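Local atomic coordinates of uncharacterized protein (Bacteroides thetaiotaomicron, PDB entry 4LB8), a protein that is of unknown function but belongs to the DUF4848 family and is probably an exported bacterial lipoprotein. Residues G269-W274 and G284-R289; R117-A122 and V141-T146; Q68-E73 and H96-V101; S158-V163 and R175-K180; E223-E228 and T256-R261. All blocks are in the same frame, centred on the assembly; numbering follows the deposited sequence.

Contact 1 (G269-W274 and G284-R289); sequences GTIEIW and GFATVR
G269-W274 and G284-R289 are the two arms of an antiparallel beta hairpin, paired from G269 opposite V288 to I273 opposite G284; the second arm is the last strand of a four-stranded sheet within the chain, its far side bonded by S164 and S168. The hydrogen-bonded pairs differ in quality. V288 N meets G269 O at 2.7 Å in a nearly straight bond, while the return bond from G269 N to V288 O is weak. I271 N gives A286 O a sound bond of 3.0 Å, answered by a weak one from A286 N to I271 O. At the other end I273 and G284 exchange two bonds, the I273 N to G284 O distance being 2.9 Å. I271, I273, A286 and V288 point to one face, which packs on A172, L183 and L185 of the neighbouring sheet. There I271 CG1 sits between its own backbone N and carbonyl carbon (chi1 54°), which brings it 3.8 Å from A286 CB, and it lies equally close to V288 CG2; the I271 and V288 side chains cross at about a right angle. T270, E272, F285 and T287 occupy the other face. E272 runs alongside F285, its CG over the ring face, 3.8 Å from the F285 centroid. R283 and K216 both form salt bridges with E272 OE1, which would hold the carboxylate, its plane 17° from that of the ring; E272 CD stands 3.6 Å from F285 CE2.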
# COMPACT_ATOMS: atom_id res chain seq x y z
N GLY A 269 -20.07 4.32 -10.95
CA GLY A 269 -18.95 4.62 -11.82
C GLY A 269 -17.63 4.56 -11.08
O GLY A 269 -17.52 3.88 -10.05
N THR A 270 -16.62 5.27 -11.62
CA THR A 270 -15.27 5.32 -11.04
C THR A 270 -14.74 6.76 -10.87
O THR A 270 -15.16 7.70 -11.56
CB THR A 270 -14.27 4.53 -11.92
OG1 THR A 270 -14.11 5.13 -13.22
CG2 THR A 270 -14.63 3.05 -12.04
N ILE A 271 -13.80 6.91 -9.93
CA ILE A 271 -13.04 8.14 -9.67
C ILE A 271 -11.55 7.77 -9.56
O ILE A 271 -11.20 6.67 -9.09
CB ILE A 271 -13.51 8.97 -8.46
CG1 ILE A 271 -13.58 8.11 -7.16
CG2 ILE A 271 -14.84 9.68 -8.78
CD1 ILE A 271 -13.45 8.85 -5.81
N GLU A 272 -10.70 8.69 -10.04
CA GLU A 272 -9.24 8.64 -10.00
C GLU A 272 -8.75 9.99 -9.47
O GLU A 272 -9.24 11.03 -9.94
CB GLU A 272 -8.63 8.36 -11.38
CG GLU A 272 -8.94 6.98 -11.93
CD GLU A 272 -8.68 6.87 -13.41
OE1 GLU A 272 -7.64 7.42 -13.87
OE2 GLU A 272 -9.50 6.26 -14.13
N ILE A 273 -7.81 9.97 -8.50
CA ILE A 273 -7.28 11.17 -7.85
C ILE A 273 -5.75 11.15 -7.79
O ILE A 273 -5.15 10.14 -7.39
CB ILE A 273 -7.90 11.33 -6.41
CG1 ILE A 273 -7.57 12.69 -5.71
CG2 ILE A 273 -7.56 10.16 -5.48
CD1 ILE A 273 -8.29 13.99 -6.29
N TRP A 274 -5.13 12.29 -8.14
CA TRP A 274 -3.70 12.57 -8.00
C TRP A 274 -3.55 14.09 -7.73
O TRP A 274 -4.56 14.77 -7.59
CB TRP A 274 -2.85 12.05 -9.18
CG TRP A 274 -3.02 12.76 -10.49
CD1 TRP A 274 -2.17 13.68 -11.04
CD2 TRP A 274 -4.06 12.55 -11.45
NE1 TRP A 274 -2.66 14.11 -12.26
CE2 TRP A 274 -3.81 13.41 -12.55
CE3 TRP A 274 -5.21 11.72 -11.49
CZ2 TRP A 274 -4.67 13.50 -13.65
CZ3 TRP A 274 -6.04 11.78 -12.61
CH2 TRP A 274 -5.77 12.67 -13.67
N GLY A 284 -4.71 7.26 -7.22
CA GLY A 284 -5.62 6.39 -6.50
C GLY A 284 -6.95 6.25 -7.20
O GLY A 284 -7.45 7.21 -7.78
N PHE A 285 -7.54 5.05 -7.14
CA PHE A 285 -8.81 4.64 -7.76
C PHE A 285 -9.88 4.32 -6.71
O PHE A 285 -9.57 4.07 -5.55
CB PHE A 285 -8.56 3.36 -8.60
CG PHE A 285 -7.84 3.55 -9.92
CD1 PHE A 285 -6.49 3.91 -9.96
CD2 PHE A 285 -8.51 3.33 -11.13
CE1 PHE A 285 -5.83 4.10 -11.19
CE2 PHE A 285 -7.84 3.48 -12.35
CZ PHE A 285 -6.50 3.85 -12.37
N ALA A 286 -11.15 4.29 -7.15
CA ALA A 286 -12.32 3.91 -6.34
C ALA A 286 -13.53 3.72 -7.20
O ALA A 286 -13.71 4.43 -8.19
CB ALA A 286 -12.62 4.95 -5.27
N THR A 287 -14.36 2.74 -6.81
CA THR A 287 -15.66 2.50 -7.42
C THR A 287 -16.64 3.39 -6.65
O THR A 287 -16.58 3.46 -5.41
CB THR A 287 -16.03 1.01 -7.39
OG1 THR A 287 -15.19 0.32 -8.31
CG2 THR A 287 -17.50 0.74 -7.77
N VAL A 288 -17.55 4.04 -7.37
CA VAL A 288 -18.55 4.91 -6.75
C VAL A 288 -19.90 4.19 -6.75
O VAL A 288 -20.32 3.64 -7.77
CB VAL A 288 -18.58 6.28 -7.46
CG1 VAL A 288 -19.61 7.23 -6.85
CG2 VAL A 288 -17.19 6.92 -7.44
N ARG A 289 -20.53 4.13 -5.56
CA ARG A 289 -21.85 3.55 -5.30
C ARG A 289 -22.58 4.50 -4.34
O ARG A 289 -22.31 4.51 -3.13
CB ARG A 289 -21.73 2.13 -4.74

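Contact 2 (R117-A122 and V141-T146); sequences RLVYVA and VDKVYT
L118 and V144 face each other at a single bridge between two loops, and the tight part of the contact is the backbone around them. Y145 N bonds R117 O at 2.6 Å. V119 N reaches K143 O at 3.1 Å. A water closes the same region: it accepts from Y120 N (2.7 Å) and donates to D142 OD2 and K143 O (2.6 Å each), so K143 O is gripped twice; D142 OD2 is also bound by N123. On the Y145 side V119 CG2 stands over the centre of the Y145 ring, 4.0 Å from its centroid, the two side chains crossing at about a right angle. An alanine at Y145 would probably leave V119 CG2 without its aromatic partner and open a gap beside L118 O. The looser, solvent-facing side belongs to K143 and V144. K143 is fully extended, its CG anti to the backbone N (chi1 -165°) and 3.6 Å from V119 CG2, while its CD passes 3.7 Å from Y120 OH. Outward from the contact, R117 NE bonds D100 O in the loop after helix 84-98 and V119 O bonds S186 OG of the second subunit. D142 rests on F133 of strand 132-135, and Y145 packs on E150 and R151 of helix 148-152.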
# COMPACT_ATOMS: atom_id res chain seq x y z
N ARG A 117 7.40 -24.09 1.31
CA ARG A 117 7.00 -24.08 2.72
C ARG A 117 8.23 -23.78 3.59
O ARG A 117 8.07 -23.44 4.74
CB ARG A 117 6.35 -25.41 3.12
CG ARG A 117 4.95 -25.56 2.54
CD ARG A 117 4.32 -26.90 2.89
NE ARG A 117 2.98 -27.08 2.31
CZ ARG A 117 1.86 -26.62 2.85
NH1 ARG A 117 1.89 -25.93 3.99
NH2 ARG A 117 0.69 -26.81 2.24
N LEU A 118 9.43 -23.82 3.00
CA LEU A 118 10.73 -23.61 3.62
C LEU A 118 10.97 -22.21 4.16
O LEU A 118 10.77 -21.22 3.46
CB LEU A 118 11.87 -23.91 2.62
CG LEU A 118 12.07 -25.34 2.15
CD1 LEU A 118 13.26 -25.44 1.23
CD2 LEU A 118 12.24 -26.29 3.31
N VAL A 119 11.50 -22.15 5.37
CA VAL A 119 11.92 -20.90 6.01
C VAL A 119 13.29 -20.56 5.40
O VAL A 119 13.52 -19.44 4.94
CB VAL A 119 11.96 -21.04 7.56
CG1 VAL A 119 12.42 -19.75 8.22
CG2 VAL A 119 10.63 -21.49 8.11
N TYR A 120 14.18 -21.56 5.36
CA TYR A 120 15.54 -21.47 4.83
C TYR A 120 15.46 -21.91 3.38
O TYR A 120 15.70 -23.07 3.03
CB TYR A 120 16.49 -22.31 5.71
CG TYR A 120 16.29 -22.05 7.20
CD1 TYR A 120 16.23 -20.75 7.69
CD2 TYR A 120 16.12 -23.10 8.10
CE1 TYR A 120 15.99 -20.50 9.04
CE2 TYR A 120 15.90 -22.86 9.45
CZ TYR A 120 15.86 -21.56 9.92
OH TYR A 120 15.68 -21.29 11.25
N VAL A 121 15.06 -20.95 2.56
CA VAL A 121 14.70 -21.02 1.15
C VAL A 121 15.72 -21.71 0.23
O VAL A 121 15.31 -22.48 -0.66
CB VAL A 121 14.29 -19.62 0.58
CG1 VAL A 121 13.00 -19.14 1.22
CG2 VAL A 121 15.40 -18.57 0.73
N ALA A 122 17.03 -21.42 0.40
CA ALA A 122 18.07 -21.97 -0.48
C ALA A 122 18.20 -23.49 -0.33
O ALA A 122 18.68 -24.13 -1.24
CB ALA A 122 19.41 -21.28 -0.25
N VAL A 141 14.71 -32.73 8.69
CA VAL A 141 13.36 -32.42 8.20
C VAL A 141 13.32 -30.90 8.27
O VAL A 141 13.16 -30.34 9.36
CB VAL A 141 12.19 -33.10 8.95
CG1 VAL A 141 10.86 -32.66 8.36
CG2 VAL A 141 12.31 -34.62 8.94
N ASP A 142 13.61 -30.24 7.14
CA ASP A 142 13.81 -28.80 7.15
C ASP A 142 12.57 -28.03 7.60
O ASP A 142 11.42 -28.42 7.34
CB ASP A 142 14.34 -28.29 5.80
CG ASP A 142 15.32 -27.13 5.93
OD1 ASP A 142 16.12 -27.13 6.90
OD2 ASP A 142 15.28 -26.22 5.09
N LYS A 143 12.87 -26.92 8.34
CA LYS A 143 11.92 -25.96 8.91
C LYS A 143 10.99 -25.43 7.84
O LYS A 143 11.43 -24.96 6.78
CB LYS A 143 12.65 -24.78 9.62
CG LYS A 143 11.72 -23.96 10.52
CD LYS A 143 12.45 -23.01 11.44
CE LYS A 143 11.47 -22.42 12.44
NZ LYS A 143 12.14 -21.51 13.42
N VAL A 144 9.68 -25.55 8.11
CA VAL A 144 8.64 -25.11 7.18
C VAL A 144 7.70 -24.12 7.85
O VAL A 144 7.67 -24.02 9.08
CB VAL A 144 7.85 -26.28 6.54
CG1 VAL A 144 8.75 -27.18 5.69
CG2 VAL A 144 7.06 -27.09 7.58
N TYR A 145 6.96 -23.38 7.05
CA TYR A 145 5.88 -22.51 7.51
C TYR A 145 4.63 -23.40 7.70
O TYR A 145 4.39 -24.32 6.89
CB TYR A 145 5.60 -21.37 6.53
CG TYR A 145 6.71 -20.34 6.43
CD1 TYR A 145 6.95 -19.44 7.47
CD2 TYR A 145 7.47 -20.22 5.27
CE1 TYR A 145 7.96 -18.48 7.38
CE2 TYR A 145 8.47 -19.26 5.16
CZ TYR A 145 8.71 -18.39 6.22
OH TYR A 145 9.70 -17.44 6.12
N THR A 146 3.86 -23.15 8.78
CA THR A 146 2.62 -23.90 9.07
C THR A 146 1.57 -23.56 8.01
O THR A 146 0.90 -24.45 7.47
CB THR A 146 2.10 -23.58 10.48
OG1 THR A 146 1.95 -22.16 10.57
CG2 THR A 146 3.05 -24.09 11.58
O HOH W 1 13.74 -24.20 5.82

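Contact 3 (Q68-E73 and H96-V101); sequences QEADGE and HKYGDV
E73 OE1 is the focus of this helix-helix contact, accepting from two donors of the segment H96-V101. Y98 OH donates to it at 2.7 Å, nearly in line with its C-O bond, and K97 NZ forms a salt bridge at 2.9 Å from the syn side, 20° out of the carboxylate plane. The two donors arrive from opposite faces of that plane, so the carboxylate oxygen is clamped between them. Beside this polar cluster A70 CB lies over one face of the Y98 ring, 3.7 Å from its centroid and offset toward the CD1-CE1 side of the rim, and K97 CG covers the rim of the opposite face. The ring is thus sandwiched between A70 and its own neighbour K97. A phenylalanine in place of Y98 would probably leave E73 OE1 with K97 NZ as its one donor across this contact. In the next layer, E73 extends with CG anti to its backbone N (chi1 -171°), and the helical bond from E73 N to E69 O (2.8 Å) holds its base. Y94 adds a second tie, its OH bonded to A70 O and its ring meeting that of Y98. The two helices, 63-80 and 84-98, follow each other as a helical hairpin; Y98 also packs on L66 of the first, A70 touches P114, and D71 makes a salt bridge with R208 of the second subunit.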
# COMPACT_ATOMS: atom_id res chain seq x y z
N GLN A 68 10.40 -25.41 -10.72
CA GLN A 68 10.58 -25.12 -12.15
C GLN A 68 9.37 -25.66 -12.94
O GLN A 68 8.75 -24.92 -13.72
CB GLN A 68 11.88 -25.76 -12.69
CG GLN A 68 13.17 -25.17 -12.18
CD GLN A 68 13.66 -24.01 -13.01
OE1 GLN A 68 13.68 -22.87 -12.55
NE2 GLN A 68 14.11 -24.29 -14.25
N GLU A 69 9.03 -26.93 -12.70
CA GLU A 69 7.92 -27.64 -13.33
C GLU A 69 6.58 -26.97 -13.03
O GLU A 69 5.77 -26.78 -13.95
CB GLU A 69 7.88 -29.09 -12.86
CG GLU A 69 9.01 -29.96 -13.40
CD GLU A 69 8.93 -31.42 -12.99
OE1 GLU A 69 7.94 -31.81 -12.32
OE2 GLU A 69 9.86 -32.18 -13.34
N ALA A 70 6.34 -26.64 -11.74
CA ALA A 70 5.10 -26.05 -11.24
C ALA A 70 4.84 -24.72 -11.93
O ALA A 70 3.73 -24.52 -12.43
CB ALA A 70 5.17 -25.87 -9.73
N ASP A 71 5.89 -23.85 -12.00
CA ASP A 71 5.89 -22.52 -12.62
C ASP A 71 5.68 -22.63 -14.15
O ASP A 71 4.83 -21.90 -14.70
CB ASP A 71 7.19 -21.76 -12.27
CG ASP A 71 7.20 -21.09 -10.89
OD1 ASP A 71 6.10 -20.87 -10.32
OD2 ASP A 71 8.29 -20.71 -10.43
N GLY A 72 6.39 -23.55 -14.80
CA GLY A 72 6.25 -23.85 -16.22
C GLY A 72 4.83 -24.27 -16.55
O GLY A 72 4.23 -23.72 -17.46
N GLU A 73 4.26 -25.20 -15.76
CA GLU A 73 2.88 -25.69 -15.90
C GLU A 73 1.81 -24.57 -15.62
O GLU A 73 0.76 -24.59 -16.25
CB GLU A 73 2.65 -26.90 -14.97
CG GLU A 73 1.32 -27.63 -15.17
CD GLU A 73 1.06 -28.90 -14.39
OE1 GLU A 73 2.02 -29.47 -13.82
OE2 GLU A 73 -0.11 -29.34 -14.37
N HIS A 96 -4.40 -29.18 -6.50
CA HIS A 96 -4.41 -30.53 -5.94
C HIS A 96 -3.04 -31.22 -6.14
O HIS A 96 -2.53 -31.84 -5.20
CB HIS A 96 -5.54 -31.37 -6.57
CG HIS A 96 -5.53 -32.81 -6.10
ND1 HIS A 96 -6.10 -33.18 -4.89
CD2 HIS A 96 -4.95 -33.90 -6.66
CE1 HIS A 96 -5.88 -34.48 -4.77
NE2 HIS A 96 -5.18 -34.96 -5.81
N LYS A 97 -2.45 -31.09 -7.35
CA LYS A 97 -1.17 -31.67 -7.75
C LYS A 97 0.01 -31.15 -6.90
O LYS A 97 0.80 -31.97 -6.43
CB LYS A 97 -0.91 -31.41 -9.25
CG LYS A 97 0.38 -32.05 -9.78
CD LYS A 97 0.59 -31.85 -11.27
CE LYS A 97 1.86 -32.52 -11.76
NZ LYS A 97 2.10 -32.32 -13.22
N TYR A 98 0.11 -29.82 -6.70
CA TYR A 98 1.23 -29.16 -6.01
C TYR A 98 0.97 -28.67 -4.57
O TYR A 98 1.92 -28.37 -3.87
CB TYR A 98 1.68 -27.94 -6.85
CG TYR A 98 2.28 -28.33 -8.19
CD1 TYR A 98 3.55 -28.88 -8.27
CD2 TYR A 98 1.54 -28.19 -9.37
CE1 TYR A 98 4.08 -29.30 -9.50
CE2 TYR A 98 2.06 -28.61 -10.60
CZ TYR A 98 3.33 -29.16 -10.65
OH TYR A 98 3.87 -29.55 -11.86
N GLY A 99 -0.30 -28.60 -4.16
CA GLY A 99 -0.75 -28.09 -2.86
C GLY A 99 -0.34 -28.79 -1.59
O GLY A 99 -0.70 -28.33 -0.51
N ASP A 100 0.43 -29.89 -1.70
CA ASP A 100 0.94 -30.64 -0.56
C ASP A 100 2.43 -30.30 -0.31
O ASP A 100 2.76 -29.83 0.79
CB ASP A 100 0.70 -32.13 -0.74
CG ASP A 100 -0.76 -32.46 -0.49
OD1 ASP A 100 -1.60 -32.12 -1.36
OD2 ASP A 100 -1.07 -32.92 0.63
N VAL A 101 3.30 -30.49 -1.34
CA VAL A 101 4.72 -30.12 -1.26
C VAL A 101 4.80 -28.57 -1.12
O VAL A 101 5.57 -28.05 -0.29
CB VAL A 101 5.53 -30.62 -2.49
CG1 VAL A 101 7.00 -30.27 -2.36
CG2 VAL A 101 5.36 -32.11 -2.69

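Contact 4 (S158-V163 and R175-K180); sequences STRSSV and RQKDRK
S162 and R175 form an antiparallel hydrogen-bonded pair where strand 161-163 joins strand 171-175 in the large antiparallel sheet. S162 N bonds R175 O at 3.0 Å, and R175 N returns to S162 O at 2.7 Å. The arginine then reaches back along the other segment: its chain bends at chi3 (91°), which sets NE, and NH2 grips T159 twice. It meets T159 O at 2.6 Å from well above the carbonyl plane, and T159 OG1 as well. T159 OG1 in turn shares a hydrogen bond with S162 OG (2.8 Å), joining the three side chains in a chain of polar contacts. Further along, R160 and K177 lie side by side, with K177 CB 3.9 Å above the centre of the R160 guanidinium. On the face away from the R175 guanidinium, Q176 OE1 comes 3.4 Å from V163 CG2 and bonds Q282. Beyond the S162-R175 pairing, S161, S162 and V163 run antiparallel to a strand of the second subunit, continuing the sheet across the dimer, while D178 and K180 bond through their backbones to K201 and Q199 of strand 191-201.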
# COMPACT_ATOMS: atom_id res chain seq x y z
N SER A 158 1.75 -0.04 9.06
CA SER A 158 2.32 1.04 8.26
C SER A 158 3.10 0.53 7.06
O SER A 158 3.81 -0.47 7.13
CB SER A 158 3.20 1.95 9.10
OG SER A 158 4.56 1.56 9.17
N THR A 159 2.95 1.26 5.95
CA THR A 159 3.64 1.03 4.70
C THR A 159 4.29 2.36 4.26
O THR A 159 3.94 3.43 4.78
CB THR A 159 2.69 0.46 3.62
OG1 THR A 159 1.59 1.34 3.42
CG2 THR A 159 2.18 -0.92 3.95
N ARG A 160 5.25 2.28 3.33
CA ARG A 160 5.90 3.45 2.71
C ARG A 160 4.94 4.09 1.73
O ARG A 160 4.88 5.30 1.58
CB ARG A 160 7.16 2.99 1.97
CG ARG A 160 8.01 4.12 1.46
CD ARG A 160 9.25 3.57 0.85
NE ARG A 160 9.93 4.53 -0.01
CZ ARG A 160 10.79 5.44 0.41
NH1 ARG A 160 11.10 5.54 1.69
NH2 ARG A 160 11.37 6.26 -0.46
N SER A 161 4.20 3.24 1.01
CA SER A 161 3.29 3.65 -0.03
C SER A 161 2.06 2.74 -0.06
O SER A 161 2.21 1.53 0.16
CB SER A 161 4.02 3.60 -1.37
OG SER A 161 3.28 4.32 -2.34
N SER A 162 0.84 3.34 -0.31
CA SER A 162 -0.47 2.68 -0.46
C SER A 162 -1.35 3.50 -1.38
O SER A 162 -1.52 4.72 -1.20
CB SER A 162 -1.18 2.48 0.88
OG SER A 162 -0.58 1.41 1.58
N VAL A 163 -1.91 2.83 -2.40
CA VAL A 163 -2.74 3.42 -3.42
C VAL A 163 -3.99 2.55 -3.52
O VAL A 163 -3.86 1.32 -3.58
CB VAL A 163 -1.97 3.55 -4.76
CG1 VAL A 163 -2.82 4.15 -5.87
CG2 VAL A 163 -0.68 4.35 -4.59
N ARG A 175 -1.19 7.41 -0.88
CA ARG A 175 -0.25 7.87 0.14
C ARG A 175 1.14 7.48 -0.31
O ARG A 175 1.43 6.30 -0.45
CB ARG A 175 -0.56 7.33 1.54
CG ARG A 175 0.48 7.82 2.58
CD ARG A 175 0.32 7.21 3.96
NE ARG A 175 1.13 6.01 4.06
CZ ARG A 175 0.65 4.78 4.03
NH1 ARG A 175 -0.67 4.57 3.96
NH2 ARG A 175 1.46 3.74 4.11
N GLN A 176 1.97 8.47 -0.58
CA GLN A 176 3.32 8.19 -1.03
C GLN A 176 4.30 8.41 0.13
O GLN A 176 3.87 8.50 1.27
CB GLN A 176 3.63 9.03 -2.29
CG GLN A 176 2.77 8.65 -3.51
CD GLN A 176 2.95 7.20 -3.94
OE1 GLN A 176 1.98 6.44 -4.04
NE2 GLN A 176 4.20 6.77 -4.19
N LYS A 177 5.60 8.44 -0.14
CA LYS A 177 6.61 8.53 0.90
C LYS A 177 6.52 9.85 1.73
O LYS A 177 6.74 9.80 2.94
CB LYS A 177 8.03 8.29 0.32
CG LYS A 177 8.68 9.45 -0.39
CD LYS A 177 10.08 9.69 0.17
CE LYS A 177 10.63 11.04 -0.23
NZ LYS A 177 10.93 11.10 -1.69
N ASP A 178 6.20 10.99 1.10
CA ASP A 178 6.12 12.25 1.84
C ASP A 178 4.97 13.15 1.36
O ASP A 178 4.86 14.28 1.83
CB ASP A 178 7.47 12.99 1.84
CG ASP A 178 8.00 13.47 0.51
OD1 ASP A 178 7.27 13.35 -0.50
OD2 ASP A 178 9.13 13.99 0.48
N ARG A 179 4.07 12.61 0.49
CA ARG A 179 2.86 13.27 -0.01
C ARG A 179 1.66 12.29 -0.02
O ARG A 179 1.84 11.13 -0.37
CB ARG A 179 3.08 13.84 -1.43
CG ARG A 179 4.18 14.88 -1.59
CD ARG A 179 3.89 16.19 -0.89
NE ARG A 179 4.98 17.16 -1.05
CZ ARG A 179 6.03 17.26 -0.24
NH1 ARG A 179 6.15 16.45 0.80
NH2 ARG A 179 6.97 18.16 -0.47
N LYS A 180 0.46 12.76 0.37
CA LYS A 180 -0.83 12.04 0.37
C LYS A 180 -1.89 12.82 -0.41
O LYS A 180 -1.91 14.05 -0.34
CB LYS A 180 -1.43 11.85 1.80
CG LYS A 180 -0.69 11.00 2.78
CD LYS A 180 -1.20 11.19 4.22
CE LYS A 180 -2.49 10.47 4.55
NZ LYS A 180 -2.78 10.51 6.01

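Contact 5 (E223-E228 and T256-R261); sequences EFAQGE and TKVFGR
E223 and R261 carry the charged part of the contact. Their side chains lie side by side, carboxylate and guanidinium planes 13° apart, and E223 OE1 forms a salt bridge with R261, taking bonds from R261 NE and R261 NH2, 3.2 Å each, both from the same face of its plane. Backbone bonds follow: E223 N to R261 O at 3.1 Å, R261 N to E223 O at 3.0 Å, and A225 N to F259 O at 3.0 Å. F259 and G260 both face I192 of strand 191-201 and form a classic beta bulge in strand 254-262. G260 CA comes to 3.0 Å from E223 O; a CB at this backbone geometry would run into that oxygen, which suits a glycine here. Apolar packing is slight: A225, the centre of an inverse gamma turn, has CB 4.0 Å from V258 CG1, and its side chain also meets L41 of the second subunit. The F224 ring turns toward F244, with CD1 3.2 Å from F259 O.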
# COMPACT_ATOMS: atom_id res chain seq x y z
N GLU A 223 -24.96 14.47 -12.25
CA GLU A 223 -24.92 15.87 -12.57
C GLU A 223 -23.75 16.47 -11.81
O GLU A 223 -23.65 16.27 -10.59
CB GLU A 223 -26.24 16.49 -12.13
CG GLU A 223 -26.79 17.48 -13.12
CD GLU A 223 -28.14 18.01 -12.70
OE1 GLU A 223 -28.52 17.82 -11.51
OE2 GLU A 223 -28.81 18.64 -13.55
N PHE A 224 -22.86 17.15 -12.50
CA PHE A 224 -21.69 17.75 -11.87
C PHE A 224 -21.96 19.18 -11.45
O PHE A 224 -22.52 19.96 -12.22
CB PHE A 224 -20.49 17.69 -12.81
CG PHE A 224 -19.20 18.29 -12.31
CD1 PHE A 224 -18.60 17.83 -11.14
CD2 PHE A 224 -18.53 19.26 -13.06
CE1 PHE A 224 -17.37 18.34 -10.73
CE2 PHE A 224 -17.31 19.78 -12.63
CZ PHE A 224 -16.74 19.32 -11.47
N ALA A 225 -21.52 19.51 -10.22
CA ALA A 225 -21.62 20.86 -9.67
C ALA A 225 -20.44 21.65 -10.18
O ALA A 225 -19.39 21.71 -9.54
CB ALA A 225 -21.65 20.82 -8.15
N GLN A 226 -20.59 22.19 -11.41
CA GLN A 226 -19.58 22.96 -12.12
C GLN A 226 -19.37 24.32 -11.44
O GLN A 226 -20.35 25.00 -11.18
CB GLN A 226 -20.03 23.13 -13.58
CG GLN A 226 -19.07 23.88 -14.46
CD GLN A 226 -19.58 23.95 -15.87
OE1 GLN A 226 -19.53 22.97 -16.61
NE2 GLN A 226 -20.11 25.11 -16.27
N GLY A 227 -18.12 24.69 -11.19
CA GLY A 227 -17.75 25.96 -10.56
C GLY A 227 -17.99 27.16 -11.44
O GLY A 227 -18.29 26.99 -12.63
N GLU A 228 -17.87 28.39 -10.89
CA GLU A 228 -18.11 29.63 -11.64
C GLU A 228 -17.04 29.83 -12.73
O GLU A 228 -15.84 29.78 -12.47
CB GLU A 228 -18.19 30.86 -10.73
N THR A 256 -13.74 21.06 0.94
CA THR A 256 -15.06 20.42 0.91
C THR A 256 -15.89 21.06 -0.19
O THR A 256 -15.88 22.28 -0.37
CB THR A 256 -15.75 20.42 2.26
OG1 THR A 256 -16.13 21.75 2.61
CG2 THR A 256 -14.92 19.74 3.35
N LYS A 257 -16.54 20.23 -0.98
CA LYS A 257 -17.33 20.69 -2.13
C LYS A 257 -18.61 19.90 -2.32
O LYS A 257 -18.67 18.71 -2.04
CB LYS A 257 -16.48 20.51 -3.43
CG LYS A 257 -15.32 21.48 -3.64
CD LYS A 257 -15.74 22.70 -4.47
CE LYS A 257 -14.55 23.54 -4.84
NZ LYS A 257 -14.87 25.00 -4.89
N VAL A 258 -19.61 20.55 -2.87
CA VAL A 258 -20.80 19.90 -3.41
C VAL A 258 -20.23 19.35 -4.71
O VAL A 258 -19.74 20.14 -5.54
CB VAL A 258 -21.98 20.88 -3.62
CG1 VAL A 258 -23.08 20.24 -4.46
CG2 VAL A 258 -22.54 21.37 -2.30
N PHE A 259 -20.17 18.04 -4.84
CA PHE A 259 -19.58 17.41 -6.01
C PHE A 259 -20.58 17.38 -7.19
O PHE A 259 -20.19 17.54 -8.33
CB PHE A 259 -19.11 16.00 -5.63
CG PHE A 259 -18.23 15.31 -6.63
CD1 PHE A 259 -16.95 15.78 -6.90
CD2 PHE A 259 -18.65 14.14 -7.25
CE1 PHE A 259 -16.12 15.12 -7.81
CE2 PHE A 259 -17.81 13.45 -8.14
CZ PHE A 259 -16.56 13.95 -8.43
N GLY A 260 -21.84 17.15 -6.88
CA GLY A 260 -22.91 17.08 -7.84
C GLY A 260 -24.18 16.60 -7.19
O GLY A 260 -24.33 16.69 -5.97
N ARG A 261 -25.11 16.11 -8.01
CA ARG A 261 -26.38 15.52 -7.58
C ARG A 261 -26.64 14.23 -8.30
O ARG A 261 -26.16 14.05 -9.43
CB ARG A 261 -27.56 16.47 -7.87
CG ARG A 261 -27.75 17.63 -6.94
CD ARG A 261 -29.08 18.33 -7.16
NE ARG A 261 -29.24 18.86 -8.53
CZ ARG A 261 -30.20 19.71 -8.89
NH1 ARG A 261 -31.05 20.18 -7.99
NH2 ARG A 261 -30.28 20.12 -10.15

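Contacts 2 and 3 lie in the helical half of the chain and are bound to each other through R117, which bonds D100 O; their centres are about 17 Å apart. Contacts 1, 4 and 5 are strand pairings in the other half, contact 1 touching contact 4 where G284 packs on V163, and contacts 4 and 5 sharing the large sheet. Contact 1 is the most buried, relying on backbone bonds and aliphatic packing, with its charge on the face of E272 and F285. The others are partly buried: contact 2 adds a bridging water to two direct backbone bonds, contacts 3 and 5 use a doubly gripped carboxylate oxygen, and contact 4 an arginine holding a threonine. Contacts 2, 4 and 5 all touch the second subunit, contact 4 carrying its sheet across.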